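Local coordinates for replicative DNA helicase (Nostoc punctiforme, PDB 4O1R), which carries an intein, the part described here, which probably excises itself by protein splicing and joins the flanking helicase sequences, at residues K69-G74 and T115-E120; L79-W84 and I106-I111; H131-V134 and I139-N142. One frame throughout, in Å; residues are numbered along the deposited sequence.

Contact 1 of 3, residues K69-G74 and T115-E120; sequences KIRATG and TYSGEE. Unlike the reference sequence in segment 115-120: Thr115 (reference Glu).
Arg71, Ser117 and Glu120 join two strands of the all-beta Hint (Hedgehog/intein) fold. Arg71 stands on strand 69-72. Ser117 and Glu120 stand on the long strand 106-126. Strand 57-64 pairs antiparallel with both, so the two strands belong to one sheet. They do not pair here: the CA atoms of Arg71 and Ser117 are 7.9 Å apart, and side chains bridge the distance.

The Arg71 chain bends at chi3 (71°), which turns the NE/NH2 edge of its guanidinium to Ser117. NE and NH2 grip that residue side-on, each taking a different atom. NE donates to Ser117 OG over 3.1 Å, and the bond is fairly straight at 162°. The hydroxyl lies almost in the guanidinium plane. NH2 donates to the backbone Ser117 O at 3.0 Å, meeting this oxygen from above the carbonyl plane. Ser117 OG is also hydrogen-bonded to Thr61 OG1 on strand 57-64, which helps to fix it.

Glu120 reaches the end of the same guanidinium with a chain extended beyond CG. The two side chains cross at about a right angle, and the carboxylate plane is turned 70° from the guanidinium plane. Arg71 NH1 and Glu120 OE2, 3.0 Å apart, form a salt bridge, though as a hydrogen bond this pair is weak. Two more weak bonds run from Arg71 NH1 to Glu120 OE1 at 3.2 Å and from Arg71 NH2 to Glu120 OE2 at 3.1 Å.

Arg71 was modelled in two conformers, and these bonds hold for the one described. In it all three guanidinium nitrogens have acceptors on strand 106-126. Two neutral oxygens and one carboxylate share the group, and the nearby glutamate would be expected to stabilise its positive charge at this surface site.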
loop_
_atom_site.group_PDB
_atom_site.type_symbol
_atom_site.label_atom_id
_atom_site.label_comp_id
_atom_site.label_asym_id
_atom_site.label_seq_id
_atom_site.Cartn_x
_atom_site.Cartn_y
_atom_site.Cartn_z
ATOM N N LYS A 69 0.685 1.784 9.995
ATOM C CA LYS A 69 2.084 2.112 9.750
ATOM C C LYS A 69 2.552 1.339 8.536
ATOM O O LYS A 69 2.202 0.163 8.372
ATOM C CB LYS A 69 2.928 1.673 10.950
ATOM C CG LYS A 69 4.355 2.179 10.956
ATOM C CD LYS A 69 5.134 1.577 12.115
ATOM C CE LYS A 69 4.743 2.175 13.448
ATOM N NZ LYS A 69 5.630 1.672 14.532
ATOM N N ILE A 70 3.349 1.986 7.693
ATOM C CA ILE A 70 3.911 1.325 6.526
ATOM C C ILE A 70 5.261 1.935 6.222
ATOM O O ILE A 70 5.507 3.098 6.545
ATOM C CB ILE A 70 2.940 1.422 5.318
ATOM C CG1 ILE A 70 3.318 0.454 4.183
ATOM C CG2 ILE A 70 2.809 2.879 4.841
ATOM C CD1 ILE A 70 2.241 0.379 3.098
ATOM N N ARG A 71 6.130 1.143 5.603
ATOM C CA ARG A 71 7.449 1.619 5.175
ATOM C C ARG A 71 7.525 1.534 3.668
ATOM O O ARG A 71 7.421 0.450 3.094
ATOM C CB ARG A 71 8.577 0.824 5.848
ATOM C CG ARG A 71 8.563 1.094 7.355
ATOM C CD ARG A 71 9.536 0.257 8.126
ATOM N NE ARG A 71 10.900 0.671 7.860
ATOM C CZ ARG A 71 11.877 -0.153 7.505
ATOM N NH1 ARG A 71 11.634 -1.454 7.380
ATOM N NH2 ARG A 71 13.096 0.328 7.291
ATOM N N ALA A 72 7.682 2.699 3.030
ATOM C CA ALA A 72 7.598 2.816 1.585
ATOM C C ALA A 72 8.668 3.740 1.039
ATOM O O ALA A 72 9.202 4.590 1.750
ATOM C CB ALA A 72 6.206 3.325 1.165
ATOM N N THR A 73 8.974 3.574 -0.237
ATOM C CA THR A 73 9.896 4.508 -0.884
ATOM C C THR A 73 9.261 5.897 -1.016
ATOM O O THR A 73 8.036 6.045 -0.968
ATOM C CB THR A 73 10.334 3.997 -2.250
ATOM O OG1 THR A 73 9.178 3.820 -3.078
ATOM C CG2 THR A 73 11.080 2.668 -2.140
ATOM N N GLY A 74 10.103 6.909 -1.199
ATOM C CA GLY A 74 9.637 8.284 -1.262
ATOM C C GLY A 74 8.695 8.539 -2.423
ATOM O O GLY A 74 7.838 9.417 -2.346
ATOM N N THR A 115 8.993 9.453 8.721
ATOM C CA THR A 115 10.355 9.398 9.240
ATOM C C THR A 115 11.220 8.551 8.329
ATOM O O THR A 115 10.883 7.400 8.056
ATOM C CB THR A 115 10.358 8.733 10.654
ATOM O OG1 THR A 115 9.477 9.435 11.547
ATOM C CG2 THR A 115 11.768 8.674 11.241
ATOM N N TYR A 116 12.344 9.091 7.872
ATOM C CA TYR A 116 13.308 8.269 7.153
ATOM C C TYR A 116 13.735 7.100 8.039
ATOM O O TYR A 116 14.082 7.294 9.204
ATOM C CB TYR A 116 14.510 9.116 6.726
ATOM C CG TYR A 116 15.580 8.284 6.082
ATOM C CD1 TYR A 116 15.338 7.602 4.889
ATOM C CD2 TYR A 116 16.828 8.161 6.664
ATOM C CE1 TYR A 116 16.328 6.820 4.291
ATOM C CE2 TYR A 116 17.819 7.385 6.076
ATOM C CZ TYR A 116 17.561 6.719 4.893
ATOM O OH TYR A 116 18.550 5.942 4.305
ATOM N N SER A 117 13.724 5.887 7.488
ATOM C CA SER A 117 14.065 4.712 8.305
ATOM C C SER A 117 15.058 3.753 7.643
ATOM O O SER A 117 15.047 2.550 7.906
ATOM C CB SER A 117 12.795 3.987 8.759
ATOM O OG SER A 117 12.030 3.595 7.652
ATOM N N GLY A 118 15.902 4.282 6.771
ATOM C CA GLY A 118 17.048 3.525 6.277
ATOM C C GLY A 118 16.789 2.878 4.941
ATOM O O GLY A 118 15.760 3.102 4.318
ATOM N N GLU A 119 17.737 2.066 4.509
ATOM C CA GLU A 119 17.648 1.368 3.226
ATOM C C GLU A 119 17.460 -0.122 3.449
ATOM O O GLU A 119 18.090 -0.717 4.331
ATOM C CB GLU A 119 18.922 1.594 2.398
ATOM C CG GLU A 119 19.190 3.045 2.013
ATOM C CD GLU A 119 20.450 3.212 1.185
ATOM O OE1 GLU A 119 21.299 2.290 1.173
ATOM O OE2 GLU A 119 20.579 4.273 0.542
ATOM N N GLU A 120 16.591 -0.723 2.643
ATOM C CA GLU A 120 16.374 -2.170 2.660
ATOM C C GLU A 120 15.985 -2.603 1.272
ATOM O O GLU A 120 15.649 -1.766 0.434
ATOM C CB GLU A 120 15.208 -2.553 3.590
ATOM C CG GLU A 120 15.360 -2.146 5.035
ATOM C CD GLU A 120 14.288 -2.725 5.930
ATOM O OE1 GLU A 120 13.347 -3.389 5.437
ATOM O OE2 GLU A 120 14.393 -2.507 7.149
#

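Contact 2 of 3, residues L79-W84 and I106-I111; sequences LTINGW and IYWDEI. Unlike the reference sequence in segment 106-111: Ile106 (reference Val). With NA (sodium ion), chain D.
Trp108 projects from strand 106-126 toward the turn 80-83, and Ile81 lies across its indole at about a right angle. CD1 of Ile81 does the touching. It sits over one face of the ring, offset toward the rim, 3.6 Å from Trp108 CZ2. This is a CH-pi contact: Ile81 CD1 is 4.0 Å from the centroid of the six-membered ring and 28° off the ring normal. Ile81 has CG1 anti to its own N (chi1 -160°), and this carries CD1 over the indole.

The opposite face of the same ring is met by Ile106 CD1, from two residues earlier on the strand, 3.4 Å above the plane of Trp108. The indole is therefore held between two isoleucine methyls. At the edge of the ring, Leu79 O lies near its plane, 3.4 Å from Trp108 CZ3. Leu79 CG packs obliquely on the same end, 4.1 Å from Trp108 CH2. Leu79 also lays CD1 over the centre of the Trp84 ring.

The backbone under Ile81 is a type I beta turn from Thr80 to Gly83, which links strands 77-80 and 83-86 as a tight hairpin. Thr80 OG1 braces it twice. It accepts from Asn82 N at 3.1 Å, an ST turn, and it donates to Gly83 O at 2.8 Å on a lone pair in the carbonyl plane. Gly83 O also accepts from Thr80 N. Gly83 itself has backbone angles at which a side chain would clash with the preceding carbonyl.

The outer side of the turn carries a sodium ion. The metal is coordinated by Ile81 O at 2.4 Å and by four waters. One of these waters donates to Asn82 OD1.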
loop_
_atom_site.group_PDB
_atom_site.type_symbol
_atom_site.label_atom_id
_atom_site.label_comp_id
_atom_site.label_asym_id
_atom_site.label_seq_id
_atom_site.Cartn_x
_atom_site.Cartn_y
_atom_site.Cartn_z
ATOM N N LEU A 79 -3.315 7.760 -1.451
ATOM C CA LEU A 79 -4.464 8.522 -1.938
ATOM C C LEU A 79 -4.915 9.575 -0.933
ATOM O O LEU A 79 -5.255 9.251 0.211
ATOM C CB LEU A 79 -5.629 7.579 -2.258
ATOM C CG LEU A 79 -6.884 8.267 -2.816
ATOM C CD1 LEU A 79 -6.595 9.026 -4.099
ATOM C CD2 LEU A 79 -7.982 7.248 -3.041
ATOM N N THR A 80 -4.907 10.833 -1.360
ATOM C CA THR A 80 -5.466 11.918 -0.552
ATOM C C THR A 80 -6.802 12.363 -1.162
ATOM O O THR A 80 -7.160 11.934 -2.262
ATOM C CB THR A 80 -4.535 13.151 -0.507
ATOM O OG1 THR A 80 -4.609 13.869 -1.756
ATOM C CG2 THR A 80 -3.097 12.748 -0.187
ATOM N N ILE A 81 -7.516 13.252 -0.468
ATOM C CA ILE A 81 -8.798 13.766 -0.962
ATOM C C ILE A 81 -8.602 14.618 -2.218
ATOM O O ILE A 81 -9.569 14.907 -2.934
ATOM C CB ILE A 81 -9.520 14.574 0.161
ATOM C CG1 ILE A 81 -11.024 14.722 -0.108
ATOM C CG2 ILE A 81 -8.873 15.940 0.377
ATOM C CD1 ILE A 81 -11.758 13.442 -0.034
ATOM N N ASN A 82 -7.361 15.025 -2.468
ATOM C CA ASN A 82 -7.012 15.783 -3.663
ATOM C C ASN A 82 -6.155 14.980 -4.648
ATOM O O ASN A 82 -5.458 15.565 -5.481
ATOM C CB ASN A 82 -6.407 17.146 -3.294
ATOM C CG ASN A 82 -7.477 18.132 -2.861
ATOM O OD1 ASN A 82 -8.456 18.329 -3.574
ATOM N ND2 ASN A 82 -7.326 18.707 -1.671
ATOM N N GLY A 83 -6.243 13.652 -4.570
ATOM C CA GLY A 83 -5.587 12.795 -5.555
ATOM C C GLY A 83 -4.418 12.008 -5.002
ATOM O O GLY A 83 -4.028 12.127 -3.830
ATOM N N TRP A 84 -3.842 11.176 -5.858
ATOM C CA TRP A 84 -2.676 10.379 -5.467
ATOM C C TRP A 84 -1.453 11.281 -5.328
ATOM O O TRP A 84 -1.226 12.170 -6.158
ATOM C CB TRP A 84 -2.404 9.298 -6.520
ATOM C CG TRP A 84 -3.493 8.286 -6.612
ATOM C CD1 TRP A 84 -4.543 8.288 -7.495
ATOM C CD2 TRP A 84 -3.664 7.129 -5.789
ATOM N NE1 TRP A 84 -5.353 7.200 -7.268
ATOM C CE2 TRP A 84 -4.834 6.463 -6.237
ATOM C CE3 TRP A 84 -2.927 6.572 -4.730
ATOM C CZ2 TRP A 84 -5.292 5.273 -5.655
ATOM C CZ3 TRP A 84 -3.384 5.380 -4.152
ATOM C CH2 TRP A 84 -4.558 4.753 -4.620
ATOM N N ILE A 106 -14.012 3.131 2.749
ATOM C CA ILE A 106 -12.757 3.727 3.187
ATOM C C ILE A 106 -13.006 4.850 4.197
ATOM O O ILE A 106 -14.120 5.382 4.319
ATOM C CB ILE A 106 -11.861 4.206 1.991
ATOM C CG1 ILE A 106 -12.540 5.301 1.164
ATOM C CG2 ILE A 106 -11.429 3.018 1.122
ATOM C CD1 ILE A 106 -12.226 6.705 1.621
ATOM N N TYR A 107 -11.959 5.184 4.941
ATOM C CA TYR A 107 -11.971 6.329 5.831
ATOM C C TYR A 107 -10.694 7.121 5.588
ATOM O O TYR A 107 -9.684 6.579 5.129
ATOM C CB TYR A 107 -12.213 5.944 7.295
ATOM C CG TYR A 107 -10.999 5.430 7.972
ATOM C CD1 TYR A 107 -10.241 6.257 8.786
ATOM C CD2 TYR A 107 -10.583 4.121 7.778
ATOM C CE1 TYR A 107 -9.114 5.794 9.386
ATOM C CE2 TYR A 107 -9.456 3.650 8.380
ATOM C CZ TYR A 107 -8.722 4.486 9.178
ATOM O OH TYR A 107 -7.583 4.010 9.780
ATOM N N TRP A 108 -10.743 8.410 5.893
ATOM C CA TRP A 108 -9.612 9.303 5.656
ATOM C C TRP A 108 -8.859 9.566 6.946
ATOM O O TRP A 108 -9.279 10.402 7.748
ATOM C CB TRP A 108 -10.126 10.621 5.082
ATOM C CG TRP A 108 -10.792 10.443 3.757
ATOM C CD1 TRP A 108 -12.133 10.346 3.521
ATOM C CD2 TRP A 108 -10.149 10.306 2.478
ATOM N NE1 TRP A 108 -12.364 10.176 2.178
ATOM C CE2 TRP A 108 -11.164 10.151 1.514
ATOM C CE3 TRP A 108 -8.811 10.327 2.051
ATOM C CZ2 TRP A 108 -10.891 9.994 0.148
ATOM C CZ3 TRP A 108 -8.545 10.171 0.686
ATOM C CH2 TRP A 108 -9.580 10.011 -0.246
ATOM N N ASP A 109 -7.751 8.861 7.144
ATOM C CA ASP A 109 -7.005 8.961 8.395
ATOM C C ASP A 109 -5.911 10.016 8.278
ATOM O O ASP A 109 -5.333 10.219 7.213
ATOM C CB ASP A 109 -6.400 7.604 8.768
ATOM C CG ASP A 109 -6.101 7.471 10.262
ATOM O OD1 ASP A 109 -6.442 8.370 11.060
ATOM O OD2 ASP A 109 -5.551 6.423 10.612
ATOM N N GLU A 110 -5.606 10.655 9.389
ATOM C CA GLU A 110 -4.586 11.688 9.446
ATOM C C GLU A 110 -3.184 11.090 9.583
ATOM O O GLU A 110 -2.964 10.190 10.407
ATOM C CB GLU A 110 -4.877 12.553 10.675
ATOM C CG GLU A 110 -3.978 13.754 10.791
ATOM C CD GLU A 110 -3.970 14.358 12.170
ATOM O OE1 GLU A 110 -3.948 13.603 13.165
ATOM O OE2 GLU A 110 -3.928 15.589 12.252
ATOM N N ILE A 111 -2.234 11.609 8.807
ATOM C CA ILE A 111 -0.817 11.274 8.994
ATOM C C ILE A 111 -0.286 11.988 10.229
ATOM O O ILE A 111 -0.423 13.222 10.344
ATOM C CB ILE A 111 0.016 11.711 7.780
ATOM C CG1 ILE A 111 -0.423 10.946 6.530
ATOM C CG2 ILE A 111 1.521 11.486 8.043
ATOM C CD1 ILE A 111 0.077 11.557 5.245
HETATM NA NA NA D . -11.398 15.456 -4.298
HETATM O O HOH W 1 -10.951 17.537 -3.649
HETATM O O HOH W 2 -13.387 15.758 -2.867
HETATM O O HOH W 3 -11.921 13.117 -3.934
HETATM O O HOH W 4 -10.295 15.784 -6.094
#

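Contact 3 of 3, residues H131-V134 and I139-N142; sequences HNFV and IVHN
Asn142 closes the chain beside His131, at the open end of the beta hairpin formed by strands 132-135 and 138-141. Inteins characteristically end in His-Asn, so His141 and Asn142 are consistent with the C-terminal splice junction. Both were modelled in two conformers, and one of each is described.

Asn142 N donates to His131 O over 2.7 Å, which extends the hairpin pairing by one bond. From there the side chain turns back across the hairpin, with CG anti to the carbonyl carbon (chi1 -79°). Asn142 CB lies 3.3 Å from His131 O. CG stays close to the same oxygen. At the tip the amide divides. OD1 packs against His131 CA at 3.5 Å and accepts a hydrogen bond from Val127 N. A water also links Asn142 OD1 to His131 ND1, though its 2.5 Å distance to OD1 is short and its exact place is doubtful. ND2 points the other way, to the edge of the Phe133 ring, 3.8 Å from CE1. Ring and amide planes are 56° apart.

The face of the Phe133 ring is taken by Val140 CG2, which sits over its centre, 3.8 Å from the centroid, as a CH-pi contact. Phe133 and Val140 are a hydrogen-bonded antiparallel pair; each N-H donates to the facing carbonyl, Val140 N the straighter of the two. Asn132 with His141 and Val134 with Ile139 flank them as non-hydrogen-bonded pairs. Their side chains lie on the other face of the sheet.

The His141 ring has His131 O over its centre, 3.1 Å above the plane. In that plane, His141 ND1 donates to Asn142 O of the terminal carboxylate at 2.8 Å and 170°, on a lone pair of that oxygen.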
loop_
_atom_site.group_PDB
_atom_site.type_symbol
_atom_site.label_atom_id
_atom_site.label_comp_id
_atom_site.label_asym_id
_atom_site.label_seq_id
_atom_site.Cartn_x
_atom_site.Cartn_y
_atom_site.Cartn_z
ATOM N N HIS A 131 -4.681 -1.038 -10.436
ATOM C CA HIS A 131 -3.363 -0.394 -10.266
ATOM C C HIS A 131 -3.064 0.077 -8.837
ATOM O O HIS A 131 -2.273 0.994 -8.629
ATOM C CB HIS A 131 -3.171 0.761 -11.263
ATOM C CG HIS A 131 -3.446 0.381 -12.687
ATOM N ND1 HIS A 131 -2.617 -0.451 -13.407
ATOM C CD2 HIS A 131 -4.458 0.721 -13.520
ATOM C CE1 HIS A 131 -3.105 -0.603 -14.627
ATOM N NE2 HIS A 131 -4.225 0.092 -14.718
ATOM N N ASN A 132 -3.672 -0.581 -7.856
ATOM C CA ASN A 132 -3.426 -0.271 -6.450
ATOM C C ASN A 132 -3.724 -1.499 -5.625
ATOM O O ASN A 132 -4.306 -2.466 -6.118
ATOM C CB ASN A 132 -4.237 0.957 -5.973
ATOM C CG ASN A 132 -5.711 0.644 -5.701
ATOM O OD1 ASN A 132 -6.071 0.118 -4.646
ATOM N ND2 ASN A 132 -6.568 1.004 -6.647
ATOM N N PHE A 133 -3.293 -1.486 -4.379
ATOM C CA PHE A 133 -3.632 -2.577 -3.487
ATOM C C PHE A 133 -3.509 -2.115 -2.055
ATOM O O PHE A 133 -2.947 -1.038 -1.786
ATOM C CB PHE A 133 -2.777 -3.838 -3.751
ATOM C CG PHE A 133 -1.290 -3.634 -3.585
ATOM C CD1 PHE A 133 -0.524 -3.136 -4.644
ATOM C CD2 PHE A 133 -0.639 -3.975 -2.396
ATOM C CE1 PHE A 133 0.868 -2.957 -4.506
ATOM C CE2 PHE A 133 0.745 -3.803 -2.252
ATOM C CZ PHE A 133 1.495 -3.289 -3.306
ATOM N N VAL A 134 -4.042 -2.925 -1.148
ATOM C CA VAL A 134 -3.943 -2.661 0.280
ATOM C C VAL A 134 -2.722 -3.360 0.867
ATOM O O VAL A 134 -2.556 -4.569 0.711
ATOM C CB VAL A 134 -5.219 -3.101 1.022
ATOM C CG1 VAL A 134 -5.072 -2.830 2.511
ATOM C CG2 VAL A 134 -6.449 -2.411 0.441
ATOM N N ILE A 139 -4.084 1.943 1.616
ATOM C CA ILE A 139 -4.172 1.863 0.148
ATOM C C ILE A 139 -2.947 2.497 -0.499
ATOM O O ILE A 139 -2.599 3.633 -0.182
ATOM C CB ILE A 139 -5.471 2.504 -0.339
ATOM C CG1 ILE A 139 -6.656 1.686 0.177
ATOM C CG2 ILE A 139 -5.525 2.604 -1.866
ATOM C CD1 ILE A 139 -7.924 2.455 0.261
ATOM N N VAL A 140 -2.266 1.752 -1.366
ATOM C CA VAL A 140 -1.076 2.245 -2.076
ATOM C C VAL A 140 -1.236 2.064 -3.585
ATOM O O VAL A 140 -1.891 1.119 -4.009
ATOM C CB VAL A 140 0.220 1.548 -1.601
ATOM C CG1 VAL A 140 0.340 1.623 -0.099
ATOM C CG2 VAL A 140 0.281 0.086 -2.055
ATOM N N HIS A 141 -0.654 2.946 -4.406
ATOM C CA HIS A 141 -0.773 2.866 -5.880
ATOM C C HIS A 141 0.477 2.373 -6.594
ATOM O O HIS A 141 1.603 2.745 -6.244
ATOM C CB HIS A 141 -1.087 4.229 -6.498
ATOM C CG HIS A 141 -1.800 4.172 -7.826
ATOM N ND1 HIS A 141 -1.143 4.022 -9.034
ATOM C CD2 HIS A 141 -3.119 4.249 -8.132
ATOM C CE1 HIS A 141 -2.024 4.018 -10.018
ATOM N NE2 HIS A 141 -3.231 4.147 -9.499
ATOM N N ASN A 142 0.159 1.663 -7.787
ATOM C CA ASN A 142 1.282 1.141 -8.580
ATOM C C ASN A 142 2.012 2.305 -9.249
ATOM O O ASN A 142 1.542 3.460 -9.345
ATOM C CB ASN A 142 0.738 0.251 -9.720
ATOM C CG ASN A 142 0.335 -1.166 -9.287
ATOM O OD1 ASN A 142 -0.221 -1.908 -10.101
ATOM N ND2 ASN A 142 0.613 -1.549 -8.037
ATOM O OXT ASN A 142 3.133 2.112 -9.760
HETATM O O HOH W 5 -0.115 -1.424 -12.554
#

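Of the strands in these contacts, 69-72 comes first from the N terminus and opens contact 1. Strands 77-80 and 83-86 follow and open contact 2. The chain then enters strand 106-126, whose first part closes contact 2 and whose later part closes contact 1. Contact 2 is thus nested within the loop of contact 1, with about 19 Å between their centres. Contact 3 follows in series as the final hairpin. Strand 138-141 pairs with strand 77-80, so the 79-84 side of contact 2 shares a sheet with contact 3. Trp84 meets His141 edge-to-face and packs on Ile139, and Ile106 also packs on Ile139. Ile70 reaches Val140, which joins contact 1 to the hairpin.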